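Local coordinates for ribonucleoside-diphosphate reductase (Pseudomonas aeruginosa, PDB 5IM3), which probably catalyses the reduction of ribonucleoside diphosphates to deoxyribonucleotides for DNA synthesis and is allosterically regulated through nucleotide binding, including dATP at its N-terminal ATP cone, at residues 668-673 with 804-809; 810-815 with 846-851; 260-265 with 273-278. One frame throughout, in Å; residues are numbered along the deposited sequence.

Contact 1: residues 668-673 with 804-809; sequences ALYLQH and VINPYL
Asn806 OD1 is gripped by two backbone amides of the helix that follows it, Tyr808 N at 2.8 Å and, more weakly, Leu809 N at 3.3 Å, while the same amide side chain lies against the Tyr670 ring. This is an N-cap: the hairpin strand 802-805 ends here and helix 807-815 starts, and the start packs against helix 665-672, which follows barrel strand 659-663. With CG anti to the backbone N, the Asn806 side chain is carried toward Tyr670, and the amide's own rotation, chi2 -22°, puts OD1 by the helix amides. Asn806 ND2 lies 3.4 Å from Tyr670 CE2, with the amide and ring planes 48° apart, and ND2 is hydrogen-bonded to Asn791, just before the partner strand 792-795. The Tyr670 hydroxyl is in turn hydrogen-bonded to Thr788, and its ring stacks on Tyr848, so the buried phenol is held by a hydrogen bond at its hydroxyl and by a stack on its ring.

Tyr808, the second residue of the helix, completes the contact. Its side chain crosses that of Tyr670 at about a right angle, and the two rings form an oblique pair, centroids 5.3 Å apart and planes inclined at 41°, with Tyr670 CD2 3.5 Å from both CB and CG of Tyr808. Farther out, the end of Leu671 comes round so that its methyl CD2 meets the edge of the Tyr808 ring, 3.6 Å from CE2 and near the ring plane.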
loop_
_atom_site.group_PDB
_atom_site.type_symbol
_atom_site.label_atom_id
_atom_site.label_comp_id
_atom_site.label_asym_id
_atom_site.label_seq_id
_atom_site.Cartn_x
_atom_site.Cartn_y
_atom_site.Cartn_z
ATOM N N ALA A 668 30.974 18.870 27.049
ATOM C CA ALA A 668 31.325 20.243 27.392
ATOM C C ALA A 668 30.084 21.124 27.464
ATOM O O ALA A 668 30.018 22.043 28.288
ATOM C CB ALA A 668 32.323 20.803 26.378
ATOM N N LEU A 669 29.094 20.867 26.601
ATOM C CA LEU A 669 27.828 21.590 26.688
ATOM C C LEU A 669 27.132 21.316 28.016
ATOM O O LEU A 669 26.608 22.239 28.652
ATOM C CB LEU A 669 26.914 21.201 25.523
ATOM C CG LEU A 669 27.299 21.648 24.113
ATOM C CD1 LEU A 669 26.339 21.047 23.100
ATOM C CD2 LEU A 669 27.311 23.161 23.992
ATOM N N TYR A 670 27.110 20.053 28.448
ATOM C CA TYR A 670 26.504 19.718 29.732
ATOM C C TYR A 670 27.108 20.548 30.856
ATOM O O TYR A 670 26.387 21.099 31.696
ATOM C CB TYR A 670 26.683 18.226 30.030
ATOM C CG TYR A 670 25.922 17.279 29.122
ATOM C CD1 TYR A 670 24.727 17.657 28.519
ATOM C CD2 TYR A 670 26.398 15.996 28.880
ATOM C CE1 TYR A 670 24.033 16.786 27.697
ATOM C CE2 TYR A 670 25.714 15.120 28.058
ATOM C CZ TYR A 670 24.531 15.518 27.470
ATOM O OH TYR A 670 23.847 14.647 26.655
ATOM N N LEU A 671 28.440 20.644 30.892
ATOM C CA LEU A 671 29.102 21.362 31.976
ATOM C C LEU A 671 28.741 22.838 32.001
ATOM O O LEU A 671 28.866 23.476 33.050
ATOM C CB LEU A 671 30.619 21.201 31.861
ATOM C CG LEU A 671 31.157 19.789 32.094
ATOM C CD1 LEU A 671 32.666 19.752 31.905
ATOM C CD2 LEU A 671 30.783 19.290 33.485
ATOM N N GLN A 672 28.309 23.394 30.874
ATOM C CA GLN A 672 27.826 24.764 30.813
ATOM C C GLN A 672 26.306 24.843 30.879
ATOM O O GLN A 672 25.752 25.946 30.874
ATOM C CB GLN A 672 28.334 25.436 29.533
ATOM C CG GLN A 672 29.849 25.373 29.367
ATOM C CD GLN A 672 30.313 25.892 28.024
ATOM O OE1 GLN A 672 30.477 27.097 27.836
ATOM N NE2 GLN A 672 30.526 24.983 27.076
ATOM N N HIS A 673 25.625 23.697 30.956
ATOM C CA HIS A 673 24.164 23.641 30.966
ATOM C C HIS A 673 23.581 24.306 29.723
ATOM O O HIS A 673 22.555 24.989 29.782
ATOM C CB HIS A 673 23.597 24.267 32.240
ATOM C CG HIS A 673 23.999 23.547 33.489
ATOM N ND1 HIS A 673 25.158 23.838 34.175
ATOM C CD2 HIS A 673 23.402 22.539 34.169
ATOM C CE1 HIS A 673 25.254 23.046 35.228
ATOM N NE2 HIS A 673 24.202 22.247 35.247
ATOM N N VAL A 804 23.671 1.484 31.481
ATOM C CA VAL A 804 24.549 2.623 31.712
ATOM C C VAL A 804 23.785 3.887 31.352
ATOM O O VAL A 804 23.243 3.996 30.248
ATOM C CB VAL A 804 25.850 2.520 30.894
ATOM C CG1 VAL A 804 26.725 3.756 31.106
ATOM C CG2 VAL A 804 26.606 1.254 31.269
ATOM N N ILE A 805 23.753 4.841 32.278
ATOM C CA ILE A 805 22.980 6.067 32.130
ATOM C C ILE A 805 23.938 7.248 32.099
ATOM O O ILE A 805 24.883 7.314 32.892
ATOM C CB ILE A 805 21.955 6.220 33.274
ATOM C CG1 ILE A 805 21.039 4.992 33.318
ATOM C CG2 ILE A 805 21.141 7.505 33.110
ATOM C CD1 ILE A 805 20.042 5.000 34.461
ATOM N N ASN A 806 23.685 8.180 31.173
ATOM C CA ASN A 806 24.440 9.420 31.017
ATOM C C ASN A 806 24.872 9.956 32.379
ATOM O O ASN A 806 24.020 10.376 33.175
ATOM C CB ASN A 806 23.589 10.452 30.273
ATOM C CG ASN A 806 24.322 11.758 30.023
ATOM O OD1 ASN A 806 25.292 12.090 30.705
ATOM N ND2 ASN A 806 23.846 12.515 29.041
ATOM N N PRO A 807 26.173 9.955 32.689
ATOM C CA PRO A 807 26.607 10.439 34.011
ATOM C C PRO A 807 26.248 11.890 34.278
ATOM O O PRO A 807 26.045 12.263 35.442
ATOM C CB PRO A 807 28.129 10.234 33.977
ATOM C CG PRO A 807 28.355 9.196 32.938
ATOM C CD PRO A 807 27.297 9.419 31.906
ATOM N N TYR A 808 26.168 12.725 33.241
ATOM C CA TYR A 808 25.810 14.123 33.449
ATOM C C TYR A 808 24.325 14.266 33.767
ATOM O O TYR A 808 23.937 15.105 34.590
ATOM C CB TYR A 808 26.185 14.949 32.218
ATOM C CG TYR A 808 27.674 15.007 31.954
ATOM C CD1 TYR A 808 28.314 13.990 31.255
ATOM C CD2 TYR A 808 28.440 16.075 32.400
ATOM C CE1 TYR A 808 29.673 14.037 31.009
ATOM C CE2 TYR A 808 29.800 16.129 32.159
ATOM C CZ TYR A 808 30.411 15.107 31.463
ATOM O OH TYR A 808 31.765 15.157 31.217
ATOM N N LEU A 809 23.483 13.447 33.131
ATOM C CA LEU A 809 22.048 13.500 33.399
ATOM C C LEU A 809 21.750 13.154 34.850
ATOM O O LEU A 809 20.993 13.860 35.529
ATOM C CB LEU A 809 21.305 12.549 32.460
ATOM C CG LEU A 809 19.817 12.345 32.770
ATOM C CD1 LEU A 809 19.074 13.669 32.739
ATOM C CD2 LEU A 809 19.205 11.360 31.791
#

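Contact 2: residues 810-815 with 846-851; sequences VRDLKA and DLYATA
A buried polar contact between a helix and a helix end, carried by Asp812 and Tyr848, joins the middle of helix 807-815 to the C-terminal end of helix 842-847 in the C-terminal part of the barrel domain. The backbones stay well apart, with the nearest CA atoms, of Asp812 and Tyr848, 10.0 Å from each other, and the two side chains bridge the gap. Tyr848 is the first residue after helix 842-847 to leave helical geometry. Its CG stands anti to the carbonyl carbon (chi1 -71°), and the ring reaches toward helix 807-815, where its hydroxyl OH comes to 2.7 Å from Asp812 OD2.

Asp812 OD2 meets the ring at its edge, 3.3 Å from Tyr848 CE2, and the carboxylate plane is turned 74° from that of the ring. Leu847 adds an apolar flank: its methyl CD2 lies 3.7 Å from the same Asp812 OD2. The other oxygen, Asp812 OD1, is hydrogen-bonded to His673 NE2, so the carboxylate is engaged through both of its oxygens by separate parts of the chain.

Tyr848 OH also lies 2.8 Å from Tyr808 O, a probable hydrogen bond, and its one proton cannot fully serve both acceptors. How that proton is divided is not settled, but the bond from His673, with the hydroxyl proton if it goes to OD2, would probably stabilise the ionised form of this buried carboxylate.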
loop_
_atom_site.group_PDB
_atom_site.type_symbol
_atom_site.label_atom_id
_atom_site.label_comp_id
_atom_site.label_asym_id
_atom_site.label_seq_id
_atom_site.Cartn_x
_atom_site.Cartn_y
_atom_site.Cartn_z
ATOM N N VAL A 810 22.335 12.061 35.342
ATOM C CA VAL A 810 22.098 11.652 36.724
ATOM C C VAL A 810 22.603 12.717 37.689
ATOM O O VAL A 810 21.990 12.967 38.732
ATOM C CB VAL A 810 22.738 10.276 37.003
ATOM C CG1 VAL A 810 24.149 10.196 36.463
ATOM C CG2 VAL A 810 22.751 9.983 38.498
ATOM N N ARG A 811 23.721 13.363 37.359
ATOM C CA ARG A 811 24.266 14.388 38.244
ATOM C C ARG A 811 23.312 15.573 38.363
ATOM O O ARG A 811 23.126 16.120 39.457
ATOM C CB ARG A 811 25.635 14.842 37.735
ATOM C CG ARG A 811 26.391 15.747 38.695
ATOM C CD ARG A 811 27.857 15.866 38.307
ATOM N NE ARG A 811 28.041 16.502 37.002
ATOM C CZ ARG A 811 28.163 17.814 36.814
ATOM N NH1 ARG A 811 28.118 18.650 37.844
ATOM N NH2 ARG A 811 28.326 18.294 35.589
ATOM N N ASP A 812 22.690 15.976 37.253
ATOM C CA ASP A 812 21.735 17.079 37.302
ATOM C C ASP A 812 20.455 16.669 38.020
ATOM O O ASP A 812 19.869 17.469 38.756
ATOM C CB ASP A 812 21.417 17.572 35.889
ATOM C CG ASP A 812 22.436 18.570 35.368
ATOM O OD1 ASP A 812 22.992 19.340 36.178
ATOM O OD2 ASP A 812 22.675 18.589 34.142
ATOM N N LEU A 813 20.001 15.430 37.813
ATOM C CA LEU A 813 18.801 14.955 38.493
ATOM C C LEU A 813 18.993 14.870 39.997
ATOM O O LEU A 813 18.008 14.946 40.741
ATOM C CB LEU A 813 18.384 13.589 37.946
ATOM C CG LEU A 813 17.926 13.565 36.484
ATOM C CD1 LEU A 813 17.696 12.136 36.009
ATOM C CD2 LEU A 813 16.665 14.401 36.306
ATOM N N LYS A 814 20.233 14.718 40.466
ATOM C CA LYS A 814 20.483 14.745 41.903
ATOM C C LYS A 814 20.264 16.143 42.465
ATOM O O LYS A 814 19.613 16.312 43.502
ATOM C CB LYS A 814 21.903 14.269 42.196
ATOM C CG LYS A 814 22.118 12.793 41.965
ATOM C CD LYS A 814 23.555 12.429 42.256
ATOM C CE LYS A 814 23.740 10.936 42.376
ATOM N NZ LYS A 814 25.083 10.618 42.925
ATOM N N ALA A 815 20.804 17.161 41.790
ATOM C CA ALA A 815 20.624 18.535 42.247
ATOM C C ALA A 815 19.148 18.880 42.391
ATOM O O ALA A 815 18.745 19.523 43.367
ATOM C CB ALA A 815 21.309 19.499 41.278
ATOM N N ASP A 846 15.389 19.902 27.598
ATOM C CA ASP A 846 16.115 20.465 26.466
ATOM C C ASP A 846 17.599 20.118 26.525
ATOM O O ASP A 846 18.200 19.761 25.505
ATOM C CB ASP A 846 15.931 21.984 26.432
ATOM C CG ASP A 846 14.480 22.390 26.259
ATOM O OD1 ASP A 846 13.719 21.614 25.642
ATOM O OD2 ASP A 846 14.101 23.481 26.737
ATOM N N LEU A 847 18.201 20.214 27.713
ATOM C CA LEU A 847 19.638 19.990 27.838
ATOM C C LEU A 847 20.012 18.547 27.539
ATOM O O LEU A 847 21.110 18.288 27.036
ATOM C CB LEU A 847 20.105 20.376 29.241
ATOM C CG LEU A 847 21.576 20.092 29.559
ATOM C CD1 LEU A 847 22.490 20.882 28.641
ATOM C CD2 LEU A 847 21.862 20.410 31.019
ATOM N N TYR A 848 19.130 17.600 27.843
ATOM C CA TYR A 848 19.386 16.187 27.613
ATOM C C TYR A 848 18.527 15.633 26.485
ATOM O O TYR A 848 18.207 14.445 26.453
ATOM C CB TYR A 848 19.208 15.405 28.908
ATOM C CG TYR A 848 20.335 15.738 29.847
ATOM C CD1 TYR A 848 21.533 15.057 29.780
ATOM C CD2 TYR A 848 20.225 16.775 30.753
ATOM C CE1 TYR A 848 22.577 15.373 30.611
ATOM C CE2 TYR A 848 21.263 17.098 31.587
ATOM C CZ TYR A 848 22.441 16.396 31.514
ATOM O OH TYR A 848 23.487 16.713 32.348
ATOM N N ALA A 849 18.183 16.494 25.535
ATOM C CA ALA A 849 17.602 16.019 24.298
ATOM C C ALA A 849 18.613 15.137 23.583
ATOM O O ALA A 849 19.819 15.377 23.630
ATOM C CB ALA A 849 17.196 17.194 23.415
ATOM N N THR A 850 18.108 14.089 22.948
ATOM C CA THR A 850 18.925 13.105 22.265
ATOM C C THR A 850 19.114 13.500 20.793
ATOM O O THR A 850 18.530 14.468 20.305
ATOM C CB THR A 850 18.287 11.727 22.487
ATOM O OG1 THR A 850 18.957 11.075 23.572
ATOM C CG2 THR A 850 18.322 10.844 21.254
ATOM N N ALA A 851 19.976 12.766 20.086
ATOM C CA ALA A 851 20.314 13.112 18.708
ATOM C C ALA A 851 19.084 13.216 17.811
ATOM O O ALA A 851 19.005 14.103 16.957
ATOM C CB ALA A 851 21.290 12.081 18.148
#

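Contact 3: residues 260-265 with 273-278; sequences AYIEKG and AKLKEF
Ile262 lays its methyl CG2 against the aliphatic chain of Lys276, 3.9 Å from CG, where the polypeptide doubles back after a helix. The motif is a helix followed by a short loop and a 3-10 turn: helix 250-267 ends, and residues 273-277 fold back onto its flank, ahead of helix 280-286. The two side chains slide past each other in opposite directions.

The CD1 of Ile262 also touches the CD1 of Leu275 at 4.2 Å, a loose meeting of methyl groups. Both residues are buried: Ile262 also packs on Leu280, while Leu275 rests on Met328 of helix 319-330 and on Ile332, so the turn is tied to helix 319-330 and the loop after it. No hydrogen bond links the two segments.

Lys276 stands at the solvent-facing margin. Beyond CG its chain is fully extended, running back across helix 250-267, and because it also touches a crystal neighbour its pose may owe something to the lattice. Its CE passes 4.3 Å from Glu263 CA, yet the charged ends do not meet, with Lys276 NZ 6.1 Å from Glu263 OE2.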
loop_
_atom_site.group_PDB
_atom_site.type_symbol
_atom_site.label_atom_id
_atom_site.label_comp_id
_atom_site.label_asym_id
_atom_site.label_seq_id
_atom_site.Cartn_x
_atom_site.Cartn_y
_atom_site.Cartn_z
ATOM N N ALA A 260 62.256 -2.688 33.289
ATOM C CA ALA A 260 61.977 -4.104 33.076
ATOM C C ALA A 260 61.061 -4.304 31.879
ATOM O O ALA A 260 61.196 -5.286 31.139
ATOM C CB ALA A 260 61.350 -4.714 34.330
ATOM N N TYR A 261 60.122 -3.380 31.669
ATOM C CA TYR A 261 59.200 -3.502 30.546
ATOM C C TYR A 261 59.928 -3.306 29.222
ATOM O O TYR A 261 59.741 -4.083 28.279
ATOM C CB TYR A 261 58.063 -2.491 30.693
ATOM C CG TYR A 261 57.263 -2.295 29.428
ATOM C CD1 TYR A 261 56.255 -3.182 29.078
ATOM C CD2 TYR A 261 57.516 -1.224 28.584
ATOM C CE1 TYR A 261 55.522 -3.009 27.918
ATOM C CE2 TYR A 261 56.792 -1.043 27.421
ATOM C CZ TYR A 261 55.795 -1.936 27.095
ATOM O OH TYR A 261 55.069 -1.757 25.942
ATOM N N ILE A 262 60.768 -2.274 29.136
ATOM C CA ILE A 262 61.479 -1.993 27.892
ATOM C C ILE A 262 62.418 -3.138 27.539
ATOM O O ILE A 262 62.553 -3.510 26.368
ATOM C CB ILE A 262 62.237 -0.657 28.001
ATOM C CG1 ILE A 262 61.252 0.500 28.211
ATOM C CG2 ILE A 262 63.099 -0.423 26.760
ATOM C CD1 ILE A 262 60.312 0.740 27.044
ATOM N N GLU A 263 63.090 -3.709 28.539
ATOM C CA GLU A 263 64.043 -4.780 28.267
ATOM C C GLU A 263 63.338 -6.009 27.707
ATOM O O GLU A 263 63.777 -6.589 26.707
ATOM C CB GLU A 263 64.822 -5.130 29.536
ATOM C CG GLU A 263 66.009 -6.053 29.292
ATOM C CD GLU A 263 66.908 -6.195 30.507
ATOM O OE1 GLU A 263 66.571 -5.640 31.578
ATOM O OE2 GLU A 263 67.962 -6.860 30.392
ATOM N N LYS A 264 62.234 -6.422 28.337
ATOM C CA LYS A 264 61.485 -7.562 27.817
ATOM C C LYS A 264 60.761 -7.214 26.525
ATOM O O LYS A 264 60.615 -8.074 25.648
ATOM C CB LYS A 264 60.486 -8.068 28.862
ATOM C CG LYS A 264 61.106 -8.893 29.987
ATOM C CD LYS A 264 61.819 -10.138 29.458
ATOM C CE LYS A 264 62.280 -11.051 30.584
ATOM N NZ LYS A 264 61.136 -11.727 31.255
ATOM N N GLY A 265 60.310 -5.966 26.384
ATOM C CA GLY A 265 59.631 -5.572 25.161
ATOM C C GLY A 265 60.532 -5.667 23.944
ATOM O O GLY A 265 60.133 -6.181 22.896
ATOM N N ALA A 273 63.800 -1.178 19.780
ATOM C CA ALA A 273 65.011 -1.171 20.594
ATOM C C ALA A 273 65.566 0.232 20.806
ATOM O O ALA A 273 66.290 0.454 21.782
ATOM C CB ALA A 273 66.080 -2.056 19.948
ATOM N N LYS A 274 65.248 1.180 19.919
ATOM C CA LYS A 274 65.710 2.552 20.109
ATOM C C LYS A 274 65.239 3.133 21.436
ATOM O O LYS A 274 65.872 4.054 21.964
ATOM C CB LYS A 274 65.229 3.440 18.960
ATOM C CG LYS A 274 65.969 3.239 17.655
ATOM C CD LYS A 274 65.662 4.365 16.682
ATOM C CE LYS A 274 66.221 4.075 15.297
ATOM N NZ LYS A 274 67.705 3.931 15.312
ATOM N N LEU A 275 64.129 2.631 21.984
ATOM C CA LEU A 275 63.631 3.158 23.250
ATOM C C LEU A 275 64.603 2.914 24.398
ATOM O O LEU A 275 64.492 3.572 25.437
ATOM C CB LEU A 275 62.263 2.549 23.580
ATOM C CG LEU A 275 61.102 2.864 22.627
ATOM C CD1 LEU A 275 59.756 2.632 23.312
ATOM C CD2 LEU A 275 61.171 4.289 22.087
ATOM N N LYS A 276 65.553 1.991 24.238
ATOM C CA LYS A 276 66.605 1.826 25.232
ATOM C C LYS A 276 67.561 3.011 25.264
ATOM O O LYS A 276 68.304 3.164 26.238
ATOM C CB LYS A 276 67.396 0.547 24.964
ATOM C CG LYS A 276 66.619 -0.723 25.229
ATOM C CD LYS A 276 67.442 -1.947 24.876
ATOM C CE LYS A 276 66.691 -3.222 25.206
ATOM N NZ LYS A 276 67.426 -4.438 24.769
ATOM N N GLU A 277 67.566 3.843 24.224
ATOM C CA GLU A 277 68.408 5.034 24.209
ATOM C C GLU A 277 67.870 6.148 25.100
ATOM O O GLU A 277 68.530 7.183 25.232
ATOM C CB GLU A 277 68.562 5.549 22.774
ATOM C CG GLU A 277 69.216 4.551 21.820
ATOM C CD GLU A 277 69.193 5.016 20.373
ATOM O OE1 GLU A 277 68.541 6.044 20.085
ATOM O OE2 GLU A 277 69.823 4.352 19.522
ATOM N N PHE A 278 66.694 5.968 25.697
ATOM C CA PHE A 278 66.151 6.940 26.629
ATOM C C PHE A 278 66.748 6.732 28.016
ATOM O O PHE A 278 67.281 5.668 28.341
ATOM C CB PHE A 278 64.628 6.827 26.713
ATOM C CG PHE A 278 63.899 7.459 25.562
ATOM C CD1 PHE A 278 63.681 6.754 24.389
ATOM C CD2 PHE A 278 63.410 8.753 25.660
ATOM C CE1 PHE A 278 63.000 7.331 23.332
ATOM C CE2 PHE A 278 62.727 9.334 24.605
ATOM C CZ PHE A 278 62.522 8.621 23.441
#

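Contacts 1 and 2 form one neighbourhood, their centres 6 Å apart, and both use helix 807-815: contact 1 takes its capped start, contact 2 its middle. The stacked rings of Tyr670 and Tyr848 and the bond between His673 and Asp812 run directly between them. Contact 2 is wholly buried and depends on a few polar atoms, whereas contact 1 is partly buried and mixes aromatic packing with a helix cap. Contact 3 stands apart, about 41 Å from contact 1 and 47 Å from contact 2 between centres, and lies across the chain's centre from contact 2. It joins neighbouring elements by loose aliphatic packing, with charged residues at its solvent-facing rim.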